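NADH oxidase (Thermus thermophilus, PDB 6RVB) catalyses the NADH-dependent reduction of coenzyme A disulfide, using bound FAD, as a flavoprotein of the class-III pyridine nucleotide-disulfide oxidoreductase family. Local coordinates at residues 77-82 with 95-100; 36-41 with 134-139; 189-194 with 353-358. All blocks are in the same frame, centred on the assembly; numbering follows the deposited sequence.

Contact 1 (77-82 with 95-100); sequences TRHEVV and DHAEGR. With FAD (flavin-adenine dinucleotide), chain E.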
loop_
_atom_site.group_PDB
_atom_site.type_symbol
_atom_site.label_atom_id
_atom_site.label_comp_id
_atom_site.label_asym_id
_atom_site.label_seq_id
_atom_site.Cartn_x
_atom_site.Cartn_y
_atom_site.Cartn_z
ATOM N N THR A 77 21.984 29.112 13.183
ATOM C CA THR A 77 20.686 29.253 13.825
ATOM C C THR A 77 20.464 30.576 14.555
ATOM O O THR A 77 21.383 31.339 14.779
ATOM C CB THR A 77 20.440 28.167 14.846
ATOM O OG1 THR A 77 21.463 28.162 15.823
ATOM C CG2 THR A 77 20.382 26.840 14.201
ATOM N N ARG A 78 19.237 30.846 14.952
ATOM C CA ARG A 78 18.936 32.134 15.566
ATOM C C ARG A 78 19.487 33.274 14.749
ATOM O O ARG A 78 20.040 34.209 15.293
ATOM C CB ARG A 78 19.473 32.240 17.006
ATOM C CG ARG A 78 19.575 30.908 17.876
ATOM C CD ARG A 78 18.836 30.987 19.244
ATOM N NE ARG A 78 17.435 31.362 18.948
ATOM C CZ ARG A 78 16.889 32.592 19.060
ATOM N NH1 ARG A 78 17.603 33.608 19.561
ATOM N NH2 ARG A 78 15.598 32.799 18.710
ATOM N N HIS A 79 19.341 33.192 13.442
ATOM C CA HIS A 79 19.738 34.283 12.575
ATOM C C HIS A 79 18.613 34.669 11.679
ATOM O O HIS A 79 18.204 33.900 10.832
ATOM C CB HIS A 79 20.843 33.851 11.657
ATOM C CG HIS A 79 22.191 33.932 12.269
ATOM N ND1 HIS A 79 22.612 33.056 13.229
ATOM C CD2 HIS A 79 23.223 34.781 12.038
ATOM C CE1 HIS A 79 23.848 33.360 13.578
ATOM N NE2 HIS A 79 24.231 34.411 12.879
ATOM N N GLU A 80 18.099 35.863 11.797
ATOM C CA GLU A 80 16.953 36.093 10.960
ATOM C C GLU A 80 17.301 37.029 9.846
ATOM O O GLU A 80 17.756 38.150 10.127
ATOM C CB GLU A 80 15.841 36.695 11.757
ATOM C CG GLU A 80 14.746 37.263 10.919
ATOM C CD GLU A 80 13.656 37.794 11.797
ATOM O OE1 GLU A 80 12.506 38.094 11.350
ATOM O OE2 GLU A 80 14.004 37.899 12.977
ATOM N N VAL A 81 17.103 36.603 8.591
ATOM C CA VAL A 81 17.312 37.576 7.519
ATOM C C VAL A 81 16.156 38.540 7.480
ATOM O O VAL A 81 15.037 38.135 7.295
ATOM C CB VAL A 81 17.778 36.995 6.103
ATOM C CG1 VAL A 81 18.144 35.588 6.223
ATOM C CG2 VAL A 81 16.809 37.299 4.933
ATOM N N VAL A 82 16.487 39.808 7.687
ATOM C CA VAL A 82 15.562 40.925 7.863
ATOM C C VAL A 82 15.308 41.773 6.606
ATOM O O VAL A 82 14.313 42.420 6.498
ATOM C CB VAL A 82 16.161 41.931 8.820
ATOM C CG1 VAL A 82 15.094 42.846 9.172
ATOM C CG2 VAL A 82 16.662 41.269 9.982
ATOM N N ASP A 95 21.158 40.411 7.928
ATOM C CA ASP A 95 20.466 39.544 8.878
ATOM C C ASP A 95 20.933 39.755 10.307
ATOM O O ASP A 95 21.864 40.483 10.513
ATOM C CB ASP A 95 20.639 38.125 8.455
ATOM C CG ASP A 95 21.986 37.728 8.524
ATOM O OD1 ASP A 95 22.674 38.544 9.138
ATOM O OD2 ASP A 95 22.357 36.643 8.016
ATOM N N HIS A 96 20.329 39.112 11.293
ATOM C CA HIS A 96 20.601 39.471 12.696
ATOM C C HIS A 96 21.074 38.328 13.681
ATOM O O HIS A 96 20.305 37.421 13.758
ATOM C CB HIS A 96 19.289 40.019 13.123
ATOM C CG HIS A 96 19.327 40.676 14.444
ATOM N ND1 HIS A 96 18.427 41.654 14.813
ATOM C CD2 HIS A 96 20.149 40.493 15.502
ATOM C CE1 HIS A 96 18.689 42.039 16.051
ATOM N NE2 HIS A 96 19.731 41.352 16.492
ATOM N N ALA A 97 22.282 38.309 14.370
ATOM C CA ALA A 97 22.720 37.111 15.278
ATOM C C ALA A 97 22.320 37.299 16.668
ATOM O O ALA A 97 21.255 37.894 16.912
ATOM C CB ALA A 97 24.282 36.655 15.332
ATOM N N GLU A 98 23.174 36.738 17.579
ATOM C CA GLU A 98 23.234 37.106 19.092
ATOM C C GLU A 98 24.282 38.183 19.490
ATOM O O GLU A 98 25.536 37.929 19.533
ATOM C CB GLU A 98 23.019 35.929 20.124
ATOM C CG GLU A 98 21.697 35.267 19.620
ATOM C CD GLU A 98 20.631 36.357 18.901
ATOM O OE1 GLU A 98 19.943 36.301 17.783
ATOM O OE2 GLU A 98 20.498 37.372 19.560
ATOM N N GLY A 99 23.683 39.371 19.710
ATOM C CA GLY A 99 24.289 40.660 19.529
ATOM C C GLY A 99 23.878 41.401 18.248
ATOM O O GLY A 99 22.958 42.214 18.192
ATOM N N ARG A 100 24.608 41.077 17.193
ATOM C CA ARG A 100 24.879 41.971 16.079
ATOM C C ARG A 100 23.892 41.932 14.961
ATOM O O ARG A 100 22.937 41.159 14.960
ATOM C CB ARG A 100 26.288 41.666 15.486
ATOM C CG ARG A 100 26.693 40.176 15.428
ATOM C CD ARG A 100 28.162 39.984 15.086
ATOM N NE ARG A 100 28.368 39.144 13.894
ATOM C CZ ARG A 100 28.627 39.625 12.664
ATOM N NH1 ARG A 100 28.691 40.962 12.466
ATOM N NH2 ARG A 100 28.825 38.783 11.619
HETATM P PA FAD E . 9.022 25.100 8.015
HETATM O O1A FAD E . 7.686 25.915 8.422
HETATM O O2A FAD E . 9.233 23.623 8.410
HETATM O O5B FAD E . 10.382 25.920 8.520
HETATM C C5B FAD E . 10.601 27.347 8.256
HETATM C C4B FAD E . 11.680 27.930 9.169
HETATM O O4B FAD E . 12.230 29.035 8.472
HETATM C C3B FAD E . 11.122 28.338 10.523
HETATM O O3B FAD E . 11.734 27.604 11.643
HETATM C C2B FAD E . 11.518 29.751 10.554
HETATM O O2B FAD E . 12.073 29.826 11.868
HETATM C C1B FAD E . 12.548 29.973 9.404
HETATM N N9A FAD E . 12.370 31.365 8.865
HETATM C C8A FAD E . 11.181 31.986 8.565
HETATM N N7A FAD E . 11.339 33.301 8.255
HETATM C C5A FAD E . 12.671 33.547 8.333
HETATM C C6A FAD E . 13.503 34.762 8.103
HETATM N N6A FAD E . 12.863 35.896 7.691
HETATM N N1A FAD E . 14.845 34.640 8.307
HETATM C C2A FAD E . 15.397 33.425 8.691
HETATM N N3A FAD E . 14.733 32.245 8.930
HETATM C C4A FAD E . 13.366 32.276 8.748
HETATM N N1 FAD E . 3.816 16.843 6.846
HETATM C C2 FAD E . 3.608 15.604 6.294
HETATM O O2 FAD E . 3.896 15.388 5.078
HETATM N N3 FAD E . 3.122 14.611 7.062
HETATM C C4 FAD E . 2.842 14.737 8.407
HETATM O O4 FAD E . 2.389 13.784 9.151
HETATM C C4X FAD E . 3.095 16.055 9.070
HETATM N N5 FAD E . 2.836 16.197 10.420
HETATM C C5X FAD E . 3.059 17.436 10.967
HETATM C C6 FAD E . 2.795 17.645 12.344
HETATM C C7 FAD E . 3.029 18.900 12.940
HETATM C C7M FAD E . 2.734 19.057 14.405
HETATM C C8 FAD E . 3.577 20.047 12.121
HETATM C C8M FAD E . 3.844 21.413 12.695
HETATM C C9 FAD E . 3.818 19.858 10.743
HETATM C C9A FAD E . 3.594 18.606 10.103
HETATM N N10 FAD E . 3.888 18.436 8.695
HETATM C C10 FAD E . 3.620 17.146 8.165
HETATM C "C1'" FAD E . 4.351 19.535 7.821
HETATM C "C2'" FAD E . 5.798 19.899 7.935
HETATM O "O2'" FAD E . 6.064 20.510 9.190
HETATM C "C3'" FAD E . 6.151 20.943 6.912
HETATM O "O3'" FAD E . 5.490 20.663 5.684
HETATM C "C4'" FAD E . 7.682 20.849 6.778
HETATM O "O4'" FAD E . 8.457 21.011 8.018
HETATM C "C5'" FAD E . 8.209 21.698 5.605
HETATM O "O5'" FAD E . 8.480 23.049 5.959
HETATM P P FAD E . 9.512 24.046 5.215
HETATM O O1P FAD E . 10.927 23.497 5.274
HETATM O O2P FAD E . 9.036 24.872 3.998
HETATM O O3P FAD E . 9.407 25.163 6.387
#

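Contact 2 (36-41 with 134-139); sequences SGWVSY and RTMEDG. With FAD (flavin-adenine dinucleotide), chain E.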
loop_
_atom_site.group_PDB
_atom_site.type_symbol
_atom_site.label_atom_id
_atom_site.label_comp_id
_atom_site.label_asym_id
_atom_site.label_seq_id
_atom_site.Cartn_x
_atom_site.Cartn_y
_atom_site.Cartn_z
ATOM N N SER A 36 15.163 30.027 13.967
ATOM C CA SER A 36 14.607 29.395 15.125
ATOM C C SER A 36 15.640 28.708 15.965
ATOM O O SER A 36 15.315 28.002 16.920
ATOM C CB SER A 36 13.627 28.345 14.675
ATOM O OG SER A 36 14.227 27.062 14.509
ATOM N N GLY A 37 16.898 28.794 15.621
ATOM C CA GLY A 37 17.714 27.971 16.472
ATOM C C GLY A 37 17.505 26.462 16.557
ATOM O O GLY A 37 18.204 25.813 17.289
ATOM N N TRP A 38 16.635 25.877 15.755
ATOM C CA TRP A 38 16.804 24.468 15.388
ATOM C C TRP A 38 16.675 24.296 13.874
ATOM O O TRP A 38 15.966 24.991 13.204
ATOM C CB TRP A 38 15.712 23.625 15.975
ATOM C CG TRP A 38 15.628 23.487 17.422
ATOM C CD1 TRP A 38 15.041 24.327 18.302
ATOM C CD2 TRP A 38 16.044 22.380 18.150
ATOM N NE1 TRP A 38 15.105 23.814 19.553
ATOM C CE2 TRP A 38 15.726 22.607 19.476
ATOM C CE3 TRP A 38 16.654 21.193 17.807
ATOM C CZ2 TRP A 38 16.010 21.704 20.453
ATOM C CZ3 TRP A 38 16.948 20.296 18.784
ATOM C CH2 TRP A 38 16.634 20.546 20.085
ATOM N N VAL A 39 17.301 23.299 13.326
ATOM C CA VAL A 39 17.412 23.193 11.884
ATOM C C VAL A 39 17.220 21.717 11.506
ATOM O O VAL A 39 17.548 20.800 12.271
ATOM C CB VAL A 39 18.821 23.803 11.416
ATOM C CG1 VAL A 39 19.889 22.781 11.193
ATOM C CG2 VAL A 39 18.687 24.656 10.236
ATOM N N SER A 40 16.659 21.469 10.350
ATOM C CA SER A 40 16.524 20.106 9.867
ATOM C C SER A 40 15.858 19.116 10.818
ATOM O O SER A 40 16.480 18.161 11.237
ATOM C CB SER A 40 17.885 19.591 9.456
ATOM O OG SER A 40 17.775 18.327 8.877
ATOM N N TYR A 41 14.585 19.307 11.135
ATOM C CA TYR A 41 13.929 18.434 12.094
ATOM C C TYR A 41 12.510 18.090 11.630
ATOM O O TYR A 41 11.895 18.748 10.802
ATOM C CB TYR A 41 13.909 19.117 13.468
ATOM C CG TYR A 41 13.100 20.417 13.461
ATOM C CD1 TYR A 41 13.675 21.598 13.150
ATOM C CD2 TYR A 41 11.726 20.420 13.734
ATOM C CE1 TYR A 41 12.937 22.718 13.114
ATOM C CE2 TYR A 41 10.986 21.551 13.687
ATOM C CZ TYR A 41 11.595 22.717 13.384
ATOM O OH TYR A 41 10.913 23.937 13.349
ATOM N N ARG A 134 3.796 24.128 16.030
ATOM C CA ARG A 134 4.426 24.264 14.718
ATOM C C ARG A 134 5.943 24.058 14.755
ATOM O O ARG A 134 6.514 23.623 13.796
ATOM C CB ARG A 134 4.081 25.629 14.141
ATOM C CG ARG A 134 4.422 25.879 12.711
ATOM C CD ARG A 134 3.392 25.262 11.815
ATOM N NE ARG A 134 3.947 25.035 10.495
ATOM C CZ ARG A 134 3.472 24.120 9.676
ATOM N NH1 ARG A 134 2.385 23.371 10.057
ATOM N NH2 ARG A 134 4.088 23.992 8.497
ATOM N N THR A 135 6.610 24.333 15.859
ATOM C CA THR A 135 8.068 24.417 15.850
ATOM C C THR A 135 8.647 23.689 17.023
ATOM O O THR A 135 7.902 23.263 17.894
ATOM C CB THR A 135 8.482 25.854 16.020
ATOM O OG1 THR A 135 8.117 26.293 17.335
ATOM C CG2 THR A 135 7.745 26.699 15.092
ATOM N N MET A 136 9.967 23.556 17.107
ATOM C CA MET A 136 10.510 22.794 18.234
ATOM C C MET A 136 10.263 23.574 19.485
ATOM O O MET A 136 10.058 23.031 20.521
ATOM C CB MET A 136 11.955 22.436 18.064
ATOM C CG MET A 136 12.202 21.610 16.857
ATOM S SD MET A 136 12.240 19.843 17.210
ATOM C CE MET A 136 13.563 19.895 18.478
ATOM N N GLU A 137 10.227 24.881 19.385
ATOM C CA GLU A 137 10.050 25.666 20.575
ATOM C C GLU A 137 8.672 25.449 21.105
ATOM O O GLU A 137 8.502 25.282 22.306
ATOM C CB GLU A 137 10.301 27.132 20.268
ATOM C CG GLU A 137 11.824 27.540 20.130
ATOM C CD GLU A 137 12.524 27.165 18.759
ATOM O OE1 GLU A 137 11.843 26.877 17.717
ATOM O OE2 GLU A 137 13.791 27.162 18.746
ATOM N N ASP A 138 7.682 25.456 20.219
ATOM C CA ASP A 138 6.306 25.100 20.619
ATOM C C ASP A 138 6.315 23.738 21.316
ATOM O O ASP A 138 5.632 23.535 22.317
ATOM C CB ASP A 138 5.343 25.020 19.432
ATOM C CG ASP A 138 5.113 26.330 18.774
ATOM O OD1 ASP A 138 5.252 27.355 19.480
ATOM O OD2 ASP A 138 4.781 26.343 17.559
ATOM N N GLY A 139 7.106 22.807 20.798
ATOM C CA GLY A 139 7.228 21.554 21.498
ATOM C C GLY A 139 7.653 21.646 22.940
ATOM O O GLY A 139 7.040 21.048 23.764
HETATM P PA FAD E . 9.022 25.100 8.015
HETATM O O1A FAD E . 7.686 25.915 8.422
HETATM O O2A FAD E . 9.233 23.623 8.410
HETATM O O5B FAD E . 10.382 25.920 8.520
HETATM C C5B FAD E . 10.601 27.347 8.256
HETATM C C4B FAD E . 11.680 27.930 9.169
HETATM O O4B FAD E . 12.230 29.035 8.472
HETATM C C3B FAD E . 11.122 28.338 10.523
HETATM O O3B FAD E . 11.734 27.604 11.643
HETATM C C2B FAD E . 11.518 29.751 10.554
HETATM O O2B FAD E . 12.073 29.826 11.868
HETATM C C1B FAD E . 12.548 29.973 9.404
HETATM N N9A FAD E . 12.370 31.365 8.865
HETATM C C8A FAD E . 11.181 31.986 8.565
HETATM N N7A FAD E . 11.339 33.301 8.255
HETATM C C5A FAD E . 12.671 33.547 8.333
HETATM C C6A FAD E . 13.503 34.762 8.103
HETATM N N6A FAD E . 12.863 35.896 7.691
HETATM N N1A FAD E . 14.845 34.640 8.307
HETATM C C2A FAD E . 15.397 33.425 8.691
HETATM N N3A FAD E . 14.733 32.245 8.930
HETATM C C4A FAD E . 13.366 32.276 8.748
HETATM N N1 FAD E . 3.816 16.843 6.846
HETATM C C2 FAD E . 3.608 15.604 6.294
HETATM O O2 FAD E . 3.896 15.388 5.078
HETATM N N3 FAD E . 3.122 14.611 7.062
HETATM C C4 FAD E . 2.842 14.737 8.407
HETATM O O4 FAD E . 2.389 13.784 9.151
HETATM C C4X FAD E . 3.095 16.055 9.070
HETATM N N5 FAD E . 2.836 16.197 10.420
HETATM C C5X FAD E . 3.059 17.436 10.967
HETATM C C6 FAD E . 2.795 17.645 12.344
HETATM C C7 FAD E . 3.029 18.900 12.940
HETATM C C7M FAD E . 2.734 19.057 14.405
HETATM C C8 FAD E . 3.577 20.047 12.121
HETATM C C8M FAD E . 3.844 21.413 12.695
HETATM C C9 FAD E . 3.818 19.858 10.743
HETATM C C9A FAD E . 3.594 18.606 10.103
HETATM N N10 FAD E . 3.888 18.436 8.695
HETATM C C10 FAD E . 3.620 17.146 8.165
HETATM C "C1'" FAD E . 4.351 19.535 7.821
HETATM C "C2'" FAD E . 5.798 19.899 7.935
HETATM O "O2'" FAD E . 6.064 20.510 9.190
HETATM C "C3'" FAD E . 6.151 20.943 6.912
HETATM O "O3'" FAD E . 5.490 20.663 5.684
HETATM C "C4'" FAD E . 7.682 20.849 6.778
HETATM O "O4'" FAD E . 8.457 21.011 8.018
HETATM C "C5'" FAD E . 8.209 21.698 5.605
HETATM O "O5'" FAD E . 8.480 23.049 5.959
HETATM P P FAD E . 9.512 24.046 5.215
HETATM O O1P FAD E . 10.927 23.497 5.274
HETATM O O2P FAD E . 9.036 24.872 3.998
HETATM O O3P FAD E . 9.407 25.163 6.387
#

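Contact 3 (189-194 with 353-358); sequences DPEVGA and AKKVFI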
loop_
_atom_site.group_PDB
_atom_site.type_symbol
_atom_site.label_atom_id
_atom_site.label_comp_id
_atom_site.label_asym_id
_atom_site.label_seq_id
_atom_site.Cartn_x
_atom_site.Cartn_y
_atom_site.Cartn_z
ATOM N N ASP A 189 -15.006 14.835 2.324
ATOM C CA ASP A 189 -16.306 14.161 2.348
ATOM C C ASP A 189 -16.697 13.519 3.682
ATOM O O ASP A 189 -15.820 13.127 4.478
ATOM C CB ASP A 189 -16.315 13.156 1.252
ATOM C CG ASP A 189 -16.508 13.779 -0.073
ATOM O OD1 ASP A 189 -17.088 14.891 -0.168
ATOM O OD2 ASP A 189 -16.103 13.101 -1.015
ATOM N N PRO A 190 -18.008 13.505 4.003
ATOM C CA PRO A 190 -18.287 13.404 5.458
ATOM C C PRO A 190 -18.337 12.004 6.055
ATOM O O PRO A 190 -18.448 11.990 7.271
ATOM C CB PRO A 190 -19.615 14.144 5.611
ATOM C CG PRO A 190 -20.227 13.959 4.422
ATOM C CD PRO A 190 -19.163 14.071 3.327
ATOM N N GLU A 191 -18.221 10.944 5.231
ATOM C CA GLU A 191 -18.124 9.544 5.674
ATOM C C GLU A 191 -16.829 9.381 6.524
ATOM O O GLU A 191 -16.793 8.655 7.536
ATOM C CB GLU A 191 -18.064 8.554 4.504
ATOM C CG GLU A 191 -19.251 8.321 3.663
ATOM C CD GLU A 191 -19.605 9.371 2.535
ATOM O OE1 GLU A 191 -19.221 10.603 2.626
ATOM O OE2 GLU A 191 -20.324 8.903 1.565
ATOM N N VAL A 192 -15.757 10.029 6.073
ATOM C CA VAL A 192 -14.506 9.936 6.781
ATOM C C VAL A 192 -14.652 10.684 8.079
ATOM O O VAL A 192 -14.358 10.145 9.106
ATOM C CB VAL A 192 -13.301 10.426 5.951
ATOM C CG1 VAL A 192 -12.061 10.628 6.855
ATOM C CG2 VAL A 192 -13.072 9.455 4.880
ATOM N N GLY A 193 -15.087 11.940 8.037
ATOM C CA GLY A 193 -15.363 12.706 9.252
ATOM C C GLY A 193 -16.152 11.886 10.291
ATOM O O GLY A 193 -15.860 11.973 11.493
ATOM N N ALA A 194 -17.142 11.102 9.844
ATOM C CA ALA A 194 -17.891 10.271 10.744
ATOM C C ALA A 194 -17.066 9.201 11.467
ATOM O O ALA A 194 -17.238 8.987 12.687
ATOM C CB ALA A 194 -18.906 9.618 10.027
ATOM N N ALA A 353 -19.450 15.086 -10.971
ATOM C CA ALA A 353 -18.835 14.040 -10.158
ATOM C C ALA A 353 -19.730 13.153 -9.301
ATOM O O ALA A 353 -20.755 13.549 -8.902
ATOM C CB ALA A 353 -17.799 14.662 -9.309
ATOM N N LYS A 354 -19.289 11.958 -8.998
ATOM C CA LYS A 354 -20.026 11.033 -8.190
ATOM C C LYS A 354 -19.031 10.435 -7.199
ATOM O O LYS A 354 -17.838 10.467 -7.426
ATOM C CB LYS A 354 -20.669 9.948 -9.082
ATOM C CG LYS A 354 -22.002 10.392 -9.744
ATOM C CD LYS A 354 -22.556 9.297 -10.653
ATOM C CE LYS A 354 -24.056 9.434 -10.892
ATOM N NZ LYS A 354 -24.866 9.589 -9.617
ATOM N N LYS A 355 -19.516 9.892 -6.085
ATOM C CA LYS A 355 -18.678 9.079 -5.209
ATOM C C LYS A 355 -19.155 7.657 -4.993
ATOM O O LYS A 355 -20.304 7.333 -5.266
ATOM C CB LYS A 355 -18.487 9.745 -3.863
ATOM C CG LYS A 355 -19.605 9.690 -2.980
ATOM C CD LYS A 355 -19.333 10.506 -1.757
ATOM C CE LYS A 355 -20.550 10.686 -0.882
ATOM N NZ LYS A 355 -20.261 11.928 -0.079
ATOM N N VAL A 356 -18.271 6.814 -4.494
ATOM C CA VAL A 356 -18.650 5.531 -4.032
ATOM C C VAL A 356 -17.887 5.298 -2.721
ATOM O O VAL A 356 -16.778 5.784 -2.578
ATOM C CB VAL A 356 -18.391 4.486 -5.130
ATOM C CG1 VAL A 356 -16.962 4.099 -5.186
ATOM C CG2 VAL A 356 -19.070 3.286 -4.777
ATOM N N PHE A 357 -18.452 4.612 -1.735
ATOM C CA PHE A 357 -17.729 4.493 -0.433
ATOM C C PHE A 357 -18.041 3.144 0.187
ATOM O O PHE A 357 -19.185 2.907 0.579
ATOM C CB PHE A 357 -18.191 5.600 0.523
ATOM C CG PHE A 357 -17.505 5.619 1.835
ATOM C CD1 PHE A 357 -17.977 4.878 2.889
ATOM C CD2 PHE A 357 -16.351 6.397 2.036
ATOM C CE1 PHE A 357 -17.299 4.848 4.152
ATOM C CE2 PHE A 357 -15.650 6.386 3.311
ATOM C CZ PHE A 357 -16.135 5.599 4.347
ATOM N N ILE A 358 -17.051 2.256 0.225
ATOM C CA ILE A 358 -17.318 0.891 0.552
ATOM C C ILE A 358 -16.542 0.551 1.782
ATOM O O ILE A 358 -15.622 1.264 2.062
ATOM C CB ILE A 358 -17.101 -0.132 -0.563
ATOM C CG1 ILE A 358 -15.664 -0.226 -0.935
ATOM C CG2 ILE A 358 -17.850 0.234 -1.670
ATOM C CD1 ILE A 358 -14.914 -1.091 -0.091
#

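Contact 1 (77-82 with 95-100)
Glu80 and His96 face each other as the hydrogen-bonded pair, and Val81 and Asp95 as the adjoining non-hydrogen-bonded pair, where strands 80-83 and 94-96 meet in the three-stranded antiparallel sheet that follows strand 73-77, an outermost strand of the parallel, Rossmann-type FAD-binding sheet. His96 N gives a sound bond to Glu80 O (3.0 Å), whereas Glu80 N reaches His96 O only weakly at 3.3 Å. His96 O also receives the CA-H of His79.

The backbone of Val81 serves the cofactor. Its carbonyl O accepts from FAD N6A at 3.1 Å, and its N donates weakly to FAD N1A, so the adenine edge is recognised by main-chain atoms. Its side chain, on the same face as that of Asp95, packs on Tyr33, a buried place suited to a compact valine.

Charge contributes less. Arg78 and Glu98 lie across one another, nearly perpendicular, as a long ion pair with no N-H aimed at the carboxylate, which is modelled too close to Ala97 O to be trusted.

The His79 ring is held by its face and by its edge. CG is anti to the carbonyl carbon (chi1 -83°), which starts the ring toward Ala97. Ala97 CA sits over one face, 4.1 Å from the ring centroid, a CH-pi contact that a small alanine permits. An alanine in place of His79, lacking the imidazole, would probably open a gap beside Ala97 and leave Thr77 O without a side-chain partner. His79 ND1 bonds to Thr77 O at 2.6 Å; the oxygen lies in the imidazole plane, while ND1 sits above the carbonyl plane.

Contact 2 (36-41 with 134-139)
Ser36 OG takes the N-H of Trp38 in a nearly straight bond (3.0 Å, 168°). This makes an ST turn that brings Ser36 and Trp38 up against Glu137 and Met136. Gly37, within the turn, has backbone angles at which a side chain would collide with the carbonyl O of the residue before, which suits glycine. Ser36 CB also lies 3.5 Å from FAD O2B.

Met136 carries the apolar contact, its flexible chain reaching two aromatic rings. CG lies over one face of Tyr41, 3.4 Å from the ring centroid, and SD stands obliquely above the same ring in a Met-aromatic contact, 4.2 Å from its centroid. The last torsion (chi3 -56°) then places CE over the six-membered ring of Trp38. Glu137 meets the same indole differently: OE2 lies in its plane at the edge, next to CD1, with the carboxylate turned 68° from the ring.

The loop after strand 29-34 of the FAD-binding Rossmann-type sheet is thus packed on the start of helix 136-145. Thr135 is the N-cap of that helix and forms a capping box with Asp138: Asp138 N donates to Thr135 OG1 (3.0 Å), and Thr135 N donates weakly to Asp138 OD2. OD2 also accepts from Arg134 N at 2.9 Å, using its anti lone pair, so a single carboxylate oxygen holds two successive amides ahead of the helix.

Arg134 reaches both the bound FAD and the bound NAD; its guanidinium forms a salt bridge with Asp281 and a weak hydrogen bond with the NAD. Arg134 CA lies 3.5 Å from the flavin methyl carbon FAD C8M. On the loop, Ser40 OG is hydrogen-bonded to O9P of coenzyme A.

Contact 3 (189-194 with 353-358)
The first turn of helix 190-202 runs alongside strand 353-361, the short segments' axes 10.7 Å apart at closest approach and inclined by 28°, the CA atoms of Glu191 and Phe357 being the closest such pair at 7.9 Å. The contact joins two domains: a helix of the pyridine nucleotide-disulphide oxidoreductase domain lies against an outermost strand of the antiparallel sheet in the dimerisation domain. Lys355 and Phe357, two residues apart on the strand, both point toward the helix.

Glu191 contacts both. Its carboxylate and the ammonium group of Lys355 meet tip to tip, and NZ donates to OE1 on its syn lone pair (3.2 Å), a hydrogen-bonded salt bridge. The lysine chain is extended beyond CG, which gives it the length to reach from sheet to helix. Asp189 OD1 lies 4.3 Å from Lys355 NZ, beyond a salt bridge, yet its charge would probably still help to hold the ammonium group there. The Asp189 carboxylate is engaged mainly by the backbone: OD2 accepts from Leu343 N and OD1 from Glu344 N, at the start of helix 343-348.

The aliphatic part of Glu191 serves the ring of Phe357. CB stands over the ring centre, 3.5 Å from the centroid, in a CH-pi contact, and the two side chains lie side by side, pointing opposite ways. A bend at chi2 (80°) takes CD out of the line of the chain, so that one residue can offer methylenes to the phenylalanine and a carboxylate to the lysine. Trp374 also meets the ring of Phe357. From the next position on the helix, Val192 adds a lighter apolar touch, its CG2 approaching Phe357 CE2 obliquely at 4.3 Å.

From the N terminus the chain first passes 36-41, then 77-82 and 95-100, which pair as contact 1, closing a loop of twelve residues and joining two strands of the small antiparallel sheet. Contact 2 closes only when 134-139 returns to 36-41, tying the loop after strand 29-34 to helix 136-145, so contact 1 is nested inside it. The two touch where Thr77 and Arg78 pack on Gly37, and both border FAD: contact 1 at the adenine, contact 2 near the adenosine ribose and the flavin methyl end. Contact 3 follows in series, closing across 158 residues beyond the chain's centre, and ties the nucleotide-binding part to the dimerisation domain.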